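Putative uncharacterized protein (Emericella nidulans, PDB 3PGB) probably oxidises primary amines to aldehydes as a dimeric copper amine oxidase that uses a topaquinone cofactor and copper. Local coordinates at residues 590-602 and 614-626. Sequence-based numbering, arbitrary orientation.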
ATOM      1  N   ASN A 590       5.006   3.881  18.306  1.00 21.02           N
ATOM      2  CA  ASN A 590       5.289   3.864  16.883  1.00 20.70           C
ATOM      3  C   ASN A 590       5.252   2.445  16.349  1.00 20.60           C
ATOM      4  O   ASN A 590       5.408   1.479  17.104  1.00 20.35           O
ATOM      5  CB  ASN A 590       6.645   4.507  16.627  1.00 20.71           C
ATOM      6  CG  ASN A 590       6.646   5.991  16.950  1.00 20.29           C
ATOM      7  OD1 ASN A 590       5.714   6.700  16.588  1.00 20.59           O
ATOM      8  ND2 ASN A 590       7.682   6.463  17.632  1.00 18.27           N
ATOM      9  N   TRP A 591       5.020   2.320  15.046  1.00 20.54           N
ATOM     10  CA  TRP A 591       4.968   1.010  14.415  1.00 20.34           C
ATOM     11  C   TRP A 591       6.344   0.362  14.558  1.00 20.44           C
ATOM     12  O   TRP A 591       7.370   1.020  14.394  1.00 20.54           O
ATOM     13  CB  TRP A 591       4.536   1.127  12.953  1.00 20.30           C
ATOM     14  CG  TRP A 591       3.154   1.714  12.786  1.00 19.45           C
ATOM     15  CD1 TRP A 591       2.850   2.940  12.289  1.00 19.12           C
ATOM     16  CD2 TRP A 591       1.907   1.099  13.131  1.00 18.59           C
ATOM     17  NE1 TRP A 591       1.490   3.132  12.297  1.00 19.20           N
ATOM     18  CE2 TRP A 591       0.887   2.016  12.808  1.00 18.66           C
ATOM     19  CE3 TRP A 591       1.551  -0.140  13.676  1.00 19.09           C
ATOM     20  CZ2 TRP A 591      -0.468   1.741  13.018  1.00 18.26           C
ATOM     21  CZ3 TRP A 591       0.200  -0.416  13.885  1.00 18.86           C
ATOM     22  CH2 TRP A 591      -0.791   0.526  13.557  1.00 18.39           C
ATOM     23  N   GLY A 592       6.362  -0.920  14.901  1.00 20.48           N
ATOM     24  CA  GLY A 592       7.602  -1.584  15.293  1.00 20.58           C
ATOM     25  C   GLY A 592       8.644  -1.773  14.199  1.00 20.52           C
ATOM     26  O   GLY A 592       8.407  -1.487  13.024  1.00 20.53           O
ATOM     27  N   PHE A 593       9.813  -2.245  14.615  1.00 20.36           N
ATOM     28  CA  PHE A 593      10.852  -2.700  13.695  1.00 20.23           C
ATOM     29  C   PHE A 593      10.352  -3.943  12.961  1.00 19.97           C
ATOM     30  O   PHE A 593       9.804  -4.847  13.584  1.00 20.01           O
ATOM     31  CB  PHE A 593      12.142  -2.988  14.480  1.00 20.13           C
ATOM     32  CG  PHE A 593      13.060  -3.984  13.826  1.00 20.14           C
ATOM     33  CD1 PHE A 593      13.921  -3.593  12.811  1.00 20.21           C
ATOM     34  CD2 PHE A 593      13.089  -5.306  14.251  1.00 20.09           C
ATOM     35  CE1 PHE A 593      14.783  -4.509  12.214  1.00 19.70           C
ATOM     36  CE2 PHE A 593      13.945  -6.223  13.659  1.00 20.31           C
ATOM     37  CZ  PHE A 593      14.794  -5.819  12.639  1.00 20.03           C
ATOM     38  N   ASN A 594      10.518  -3.970  11.640  1.00 19.85           N
ATOM     39  CA  ASN A 594      10.129  -5.127  10.821  1.00 19.80           C
ATOM     40  C   ASN A 594       8.634  -5.473  10.930  1.00 19.79           C
ATOM     41  O   ASN A 594       8.246  -6.631  10.804  1.00 19.98           O
ATOM     42  CB  ASN A 594      11.003  -6.347  11.195  1.00 19.65           C
ATOM     43  CG  ASN A 594      10.915  -7.479  10.184  1.00 19.30           C
ATOM     44  OD1 ASN A 594      10.813  -7.250   8.981  1.00 19.80           O
ATOM     45  ND2 ASN A 594      10.954  -8.714  10.677  1.00 19.22           N
ATOM     46  N   GLY A 595       7.799  -4.465  11.164  1.00 19.95           N
ATOM     47  CA  GLY A 595       6.357  -4.672  11.354  1.00 19.99           C
ATOM     48  C   GLY A 595       5.992  -5.798  12.311  1.00 20.02           C
ATOM     49  O   GLY A 595       4.981  -6.477  12.115  1.00 19.92           O
ATOM     50  N   GLN A 596       6.802  -5.974  13.357  1.00 20.12           N
ATOM     51  CA  GLN A 596       6.713  -7.144  14.237  1.00 20.28           C
ATOM     52  C   GLN A 596       5.592  -7.084  15.265  1.00 19.73           C
ATOM     53  O   GLN A 596       5.208  -8.122  15.807  1.00 19.64           O
ATOM     54  CB  GLN A 596       8.063  -7.411  14.934  1.00 20.60           C
ATOM     55  CG  GLN A 596       8.968  -8.360  14.113  1.00 22.58           C
ATOM     56  CD  GLN A 596      10.437  -8.381  14.554  1.00 24.63           C
ATOM     57  OE1 GLN A 596      11.320  -8.780  13.778  1.00 24.78           O
ATOM     58  NE2 GLN A 596      10.701  -7.963  15.796  1.00 25.55           N
ATOM     59  N   THR A 597       5.068  -5.891  15.520  1.00 19.27           N
ATOM     60  CA  THR A 597       4.018  -5.698  16.519  1.00 19.11           C
ATOM     61  C   THR A 597       2.697  -5.309  15.859  1.00 19.12           C
ATOM     62  O   THR A 597       2.613  -4.286  15.164  1.00 19.08           O
ATOM     63  CB  THR A 597       4.398  -4.594  17.531  1.00 19.14           C
ATOM     64  OG1 THR A 597       5.656  -4.907  18.146  1.00 18.43           O
ATOM     65  CG2 THR A 597       3.322  -4.454  18.604  1.00 18.68           C
ATOM     66  N   GLN A 598       1.670  -6.124  16.082  1.00 18.82           N
ATOM     67  CA  GLN A 598       0.323  -5.809  15.624  1.00 18.75           C
ATOM     68  C   GLN A 598      -0.411  -5.075  16.741  1.00 18.54           C
ATOM     69  O   GLN A 598      -0.219  -5.381  17.918  1.00 18.22           O
ATOM     70  CB  GLN A 598      -0.441  -7.079  15.233  1.00 18.92           C
ATOM     71  CG  GLN A 598       0.154  -7.843  14.054  1.00 18.97           C
ATOM     72  CD  GLN A 598      -0.710  -9.018  13.615  1.00 19.11           C
ATOM     73  OE1 GLN A 598      -1.779  -9.262  14.172  1.00 18.33           O
ATOM     74  NE2 GLN A 598      -0.246  -9.747  12.603  1.00 19.20           N
ATOM     75  N   LEU A 599      -1.241  -4.106  16.361  1.00 18.34           N
ATOM     76  CA  LEU A 599      -2.000  -3.301  17.311  1.00 18.17           C
ATOM     77  C   LEU A 599      -3.490  -3.577  17.146  1.00 17.99           C
ATOM     78  O   LEU A 599      -4.032  -3.410  16.056  1.00 18.06           O
ATOM     79  CB  LEU A 599      -1.703  -1.827  17.077  1.00 18.17           C
ATOM     80  CG  LEU A 599      -2.308  -0.865  18.088  1.00 18.47           C
ATOM     81  CD1 LEU A 599      -1.317   0.242  18.450  1.00 19.32           C
ATOM     82  CD2 LEU A 599      -3.599  -0.303  17.540  1.00 19.13           C
ATOM     83  N   HIS A 600      -4.137  -4.015  18.227  1.00 17.75           N
ATOM     84  CA  HIS A 600      -5.541  -4.422  18.202  1.00 17.56           C
ATOM     85  C   HIS A 600      -6.375  -3.575  19.156  1.00 17.66           C
ATOM     86  O   HIS A 600      -5.947  -3.297  20.268  1.00 17.79           O
ATOM     87  CB  HIS A 600      -5.690  -5.885  18.637  1.00 17.45           C
ATOM     88  CG  HIS A 600      -4.897  -6.859  17.825  1.00 16.81           C
ATOM     89  ND1 HIS A 600      -4.708  -8.161  18.224  1.00 16.84           N
ATOM     90  CD2 HIS A 600      -4.248  -6.729  16.644  1.00 17.66           C
ATOM     91  CE1 HIS A 600      -3.984  -8.797  17.320  1.00 17.30           C
ATOM     92  NE2 HIS A 600      -3.686  -7.950  16.353  1.00 17.42           N
ATOM     93  N   VAL A 601      -7.572  -3.186  18.730  1.00 17.76           N
ATOM     94  CA  VAL A 601      -8.519  -2.518  19.613  1.00 17.79           C
ATOM     95  C   VAL A 601      -9.573  -3.551  19.949  1.00 17.77           C
ATOM     96  O   VAL A 601     -10.354  -3.928  19.083  1.00 18.01           O
ATOM     97  CB  VAL A 601      -9.173  -1.276  18.952  1.00 17.75           C
ATOM     98  CG1 VAL A 601     -10.122  -0.597  19.927  1.00 17.60           C
ATOM     99  CG2 VAL A 601      -8.117  -0.303  18.495  1.00 17.72           C
ATOM    100  N   VAL A 602      -9.578  -4.024  21.194  1.00 17.84           N
ATOM    101  CA  VAL A 602     -10.401  -5.175  21.582  1.00 18.00           C
ATOM    102  C   VAL A 602     -11.332  -4.871  22.752  1.00 18.28           C
ATOM    103  O   VAL A 602     -11.194  -3.851  23.425  1.00 18.48           O
ATOM    104  CB  VAL A 602      -9.530  -6.393  21.979  1.00 17.86           C
ATOM    105  CG1 VAL A 602      -8.468  -6.664  20.933  1.00 17.55           C
ATOM    106  CG2 VAL A 602      -8.895  -6.179  23.339  1.00 17.61           C
ATOM    107  N   ARG A 614     -12.605 -10.134  21.325  1.00 18.77           N
ATOM    108  CA  ARG A 614     -13.034  -9.694  19.988  1.00 18.70           C
ATOM    109  C   ARG A 614     -12.610  -8.246  19.728  1.00 18.44           C
ATOM    110  O   ARG A 614     -12.683  -7.405  20.623  1.00 18.49           O
ATOM    111  CB  ARG A 614     -14.546  -9.844  19.833  1.00 18.62           C
ATOM    112  CG  ARG A 614     -15.047 -11.286  19.961  1.00 19.37           C
ATOM    113  CD  ARG A 614     -16.579 -11.368  19.938  1.00 20.83           C
ATOM    114  NE  ARG A 614     -17.121 -10.799  18.706  1.00 22.42           N
ATOM    115  CZ  ARG A 614     -18.408 -10.537  18.475  1.00 23.70           C
ATOM    116  NH1 ARG A 614     -18.764 -10.015  17.303  1.00 24.56           N
ATOM    117  NH2 ARG A 614     -19.342 -10.788  19.391  1.00 23.58           N
ATOM    118  N   GLY A 615     -12.165  -7.953  18.509  1.00 18.06           N
ATOM    119  CA  GLY A 615     -11.658  -6.615  18.200  1.00 17.79           C
ATOM    120  C   GLY A 615     -11.312  -6.368  16.746  1.00 17.59           C
ATOM    121  O   GLY A 615     -11.765  -7.093  15.860  1.00 17.94           O
ATOM    122  N   TYR A 616     -10.516  -5.325  16.511  1.00 17.31           N
ATOM    123  CA  TYR A 616     -10.123  -4.892  15.164  1.00 16.92           C
ATOM    124  C   TYR A 616      -8.638  -4.539  15.134  1.00 17.06           C
ATOM    125  O   TYR A 616      -8.170  -3.777  15.979  1.00 17.20           O
ATOM    126  CB  TYR A 616     -10.934  -3.658  14.746  1.00 16.72           C
ATOM    127  CG  TYR A 616     -12.229  -3.951  14.021  1.00 15.26           C
ATOM    128  CD1 TYR A 616     -13.351  -4.391  14.712  1.00 14.83           C
ATOM    129  CD2 TYR A 616     -12.337  -3.766  12.645  1.00 14.34           C
ATOM    130  CE1 TYR A 616     -14.554  -4.652  14.045  1.00 14.79           C
ATOM    131  CE2 TYR A 616     -13.529  -4.024  11.971  1.00 13.77           C
ATOM    132  CZ  TYR A 616     -14.631  -4.466  12.676  1.00 14.03           C
ATOM    133  OH  TYR A 616     -15.805  -4.731  12.022  1.00 13.40           O
ATOM    134  N   ARG A 617      -7.899  -5.091  14.174  1.00 17.23           N
ATOM    135  CA  ARG A 617      -6.484  -4.755  14.011  1.00 17.49           C
ATOM    136  C   ARG A 617      -6.386  -3.439  13.268  1.00 17.62           C
ATOM    137  O   ARG A 617      -7.124  -3.216  12.317  1.00 17.62           O
ATOM    138  CB  ARG A 617      -5.699  -5.855  13.259  1.00 17.56           C
ATOM    139  CG  ARG A 617      -4.430  -5.349  12.541  1.00 17.90           C
ATOM    140  CD  ARG A 617      -3.215  -6.241  12.708  1.00 18.73           C
ATOM    141  NE  ARG A 617      -3.110  -7.279  11.686  1.00 19.43           N
ATOM    142  CZ  ARG A 617      -2.075  -7.458  10.859  1.00 20.15           C
ATOM    143  NH1 ARG A 617      -1.006  -6.664  10.890  1.00 19.48           N
ATOM    144  NH2 ARG A 617      -2.109  -8.461   9.986  1.00 20.67           N
ATOM    145  N   ILE A 618      -5.483  -2.573  13.721  1.00 17.77           N
ATOM    146  CA  ILE A 618      -5.128  -1.371  12.985  1.00 18.15           C
ATOM    147  C   ILE A 618      -3.737  -1.599  12.405  1.00 18.63           C
ATOM    148  O   ILE A 618      -2.801  -1.922  13.135  1.00 18.94           O
ATOM    149  CB  ILE A 618      -5.123  -0.120  13.889  1.00 17.87           C
ATOM    150  CG1 ILE A 618      -6.496   0.074  14.538  1.00 17.43           C
ATOM    151  CG2 ILE A 618      -4.721   1.108  13.080  1.00 17.50           C
ATOM    152  CD1 ILE A 618      -6.569   1.233  15.503  1.00 16.84           C
ATOM    153  N   LEU A 619      -3.603  -1.451  11.093  1.00 19.12           N
ATOM    154  CA  LEU A 619      -2.314  -1.639  10.440  1.00 19.53           C
ATOM    155  C   LEU A 619      -2.095  -0.588   9.358  1.00 20.18           C
ATOM    156  O   LEU A 619      -3.038  -0.205   8.673  1.00 20.19           O
ATOM    157  CB  LEU A 619      -2.208  -3.045   9.837  1.00 19.51           C
ATOM    158  CG  LEU A 619      -3.210  -3.470   8.757  1.00 19.03           C
ATOM    159  CD1 LEU A 619      -2.653  -4.638   7.974  1.00 18.58           C
ATOM    160  CD2 LEU A 619      -4.569  -3.826   9.355  1.00 18.31           C
ATOM    161  N   PRO A 620      -0.847  -0.117   9.208  1.00 20.94           N
ATOM    162  CA  PRO A 620      -0.522   0.805   8.126  1.00 21.52           C
ATOM    163  C   PRO A 620      -0.430   0.063   6.796  1.00 22.00           C
ATOM    164  O   PRO A 620       0.634  -0.423   6.427  1.00 22.56           O
ATOM    165  CB  PRO A 620       0.843   1.361   8.541  1.00 21.42           C
ATOM    166  CG  PRO A 620       1.464   0.261   9.311  1.00 21.44           C
ATOM    167  CD  PRO A 620       0.338  -0.455  10.016  1.00 20.98           C
ATOM    168  N   SER A 621      -1.544  -0.018   6.086  1.00 22.46           N
ATOM    169  CA  SER A 621      -1.597  -0.758   4.829  1.00 23.04           C
ATOM    170  C   SER A 621      -0.765  -0.116   3.722  1.00 23.02           C
ATOM    171  O   SER A 621      -0.123  -0.821   2.939  1.00 23.19           O
ATOM    172  CB  SER A 621      -3.047  -0.910   4.362  1.00 23.16           C
ATOM    173  OG  SER A 621      -3.670  -1.969   5.069  1.00 24.26           O
ATOM    174  N   ALA A 622      -0.784   1.212   3.666  1.00 22.91           N
ATOM    175  CA  ALA A 622      -0.092   1.962   2.624  1.00 22.86           C
ATOM    176  C   ALA A 622       1.115   2.724   3.151  1.00 22.72           C
ATOM    177  O   ALA A 622       1.626   3.614   2.467  1.00 23.10           O
ATOM    178  CB  ALA A 622      -1.061   2.928   1.963  1.00 23.00           C
ATOM    179  N   GLY A 623       1.572   2.391   4.356  1.00 22.46           N
ATOM    180  CA  GLY A 623       2.722   3.078   4.952  1.00 22.34           C
ATOM    181  C   GLY A 623       2.367   4.429   5.551  1.00 22.06           C
ATOM    182  O   GLY A 623       1.438   5.095   5.097  1.00 22.21           O
ATOM    183  N   THR A 624       3.105   4.827   6.586  1.00 21.70           N
ATOM    184  CA  THR A 624       2.840   6.067   7.316  1.00 21.34           C
ATOM    185  C   THR A 624       4.140   6.649   7.867  1.00 21.03           C
ATOM    186  O   THR A 624       5.202   6.038   7.749  1.00 20.77           O
ATOM    187  CB  THR A 624       1.867   5.832   8.500  1.00 21.43           C
ATOM    188  OG1 THR A 624       2.468   4.956   9.459  1.00 21.11           O
ATOM    189  CG2 THR A 624       0.551   5.218   8.027  1.00 21.77           C
ATOM    190  N   ALA A 625       4.047   7.833   8.467  1.00 20.57           N
ATOM    191  CA  ALA A 625       5.212   8.494   9.050  1.00 20.24           C
ATOM    192  C   ALA A 625       4.795   9.658   9.927  1.00 19.86           C
ATOM    193  O   ALA A 625       3.896  10.413   9.571  1.00 19.90           O
ATOM    194  CB  ALA A 625       6.152   8.982   7.953  1.00 20.31           C
ATOM    195  N   HIS A 626       5.452   9.798  11.073  1.00 19.51           N
ATOM    196  CA  HIS A 626       5.227  10.950  11.952  1.00 19.19           C
ATOM    197  C   HIS A 626       6.332  11.995  11.763  1.00 18.96           C
ATOM    198  O   HIS A 626       7.295  11.761  11.019  1.00 18.71           O
ATOM    199  CB  HIS A 626       5.124  10.504  13.408  1.00 19.05           C
ATOM    200  CG  HIS A 626       6.362   9.856  13.939  1.00 19.02           C
ATOM    201  ND1 HIS A 626       6.492   8.492  14.059  1.00 18.89           N
ATOM    202  CD2 HIS A 626       7.515  10.387  14.408  1.00 19.27           C
ATOM    203  CE1 HIS A 626       7.677   8.206  14.565  1.00 18.97           C
ATOM    204  NE2 HIS A 626       8.317   9.339  14.790  1.00 18.95           N
TER
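Val601 and Tyr616 face each other as a hydrogen-bonded pair of the antiparallel beta hairpin made by strands 597-603 and 613-619, within the beta-rich enzyme domain of a copper amine oxidase. Their reciprocal bonds differ in straightness: 175° at the hydrogen from Val601 N to Tyr616 O, more bent from Tyr616 N to Val601 O. Farther along, Ile618 N donates to Leu599 O in a nearly straight bond of 2.9 Å.

On the face that carries His600 and Arg617, the guanidinium of Arg617 is overlain by the Gln598 amide. The two planes are only 3° apart, with Gln598 NE2 3.4 Å from Arg617 CZ. This is a stack of flat groups: Gln598 NE2 and Arg617 NH2 are both donors, and Gln598 OE1 meets Arg617 NE at a poor angle for a hydrogen bond. Arg617 reaches it through bends at chi2 and chi3, and Leu619 CD1 sits over the opposite guanidinium face. His600 NE2 donates to Gln598 OE1 at 3.2 Å, in the carbonyl plane and on a lone pair, a bond consistent with the amide's flat orientation. Beyond this layer, Gln598 packs on His697 and His600 on Tyr521 of the second subunit.

On the face with Leu599, Val601, Tyr616 and Ile618, aliphatic groups make the side-chain contact between the strands. Leu599 and Ile618 run side by side; with CG1 beside its backbone N, Ile618 brings CD1 to 3.9 Å from Leu599 CD2 and 3.7 Å from Val601 CG2. Ile618 lies beside Phe542 and Val601 beside Leu688, two residues of a calcium site.

Past the strands, the Trp591 indole packs against Pro620. The backbone N of Trp591 is hydrogen-bonded to Asp645 OD1, and His626 ND1 to Asp645 OD2. Pro620 approaches the indole from the opposite direction in a CH-pi contact, with CD 3.6 Å from the six-membered ring's centroid and 2° off the normal, while Thr624 OG1 lies 3.5 Å from Trp591 CD1.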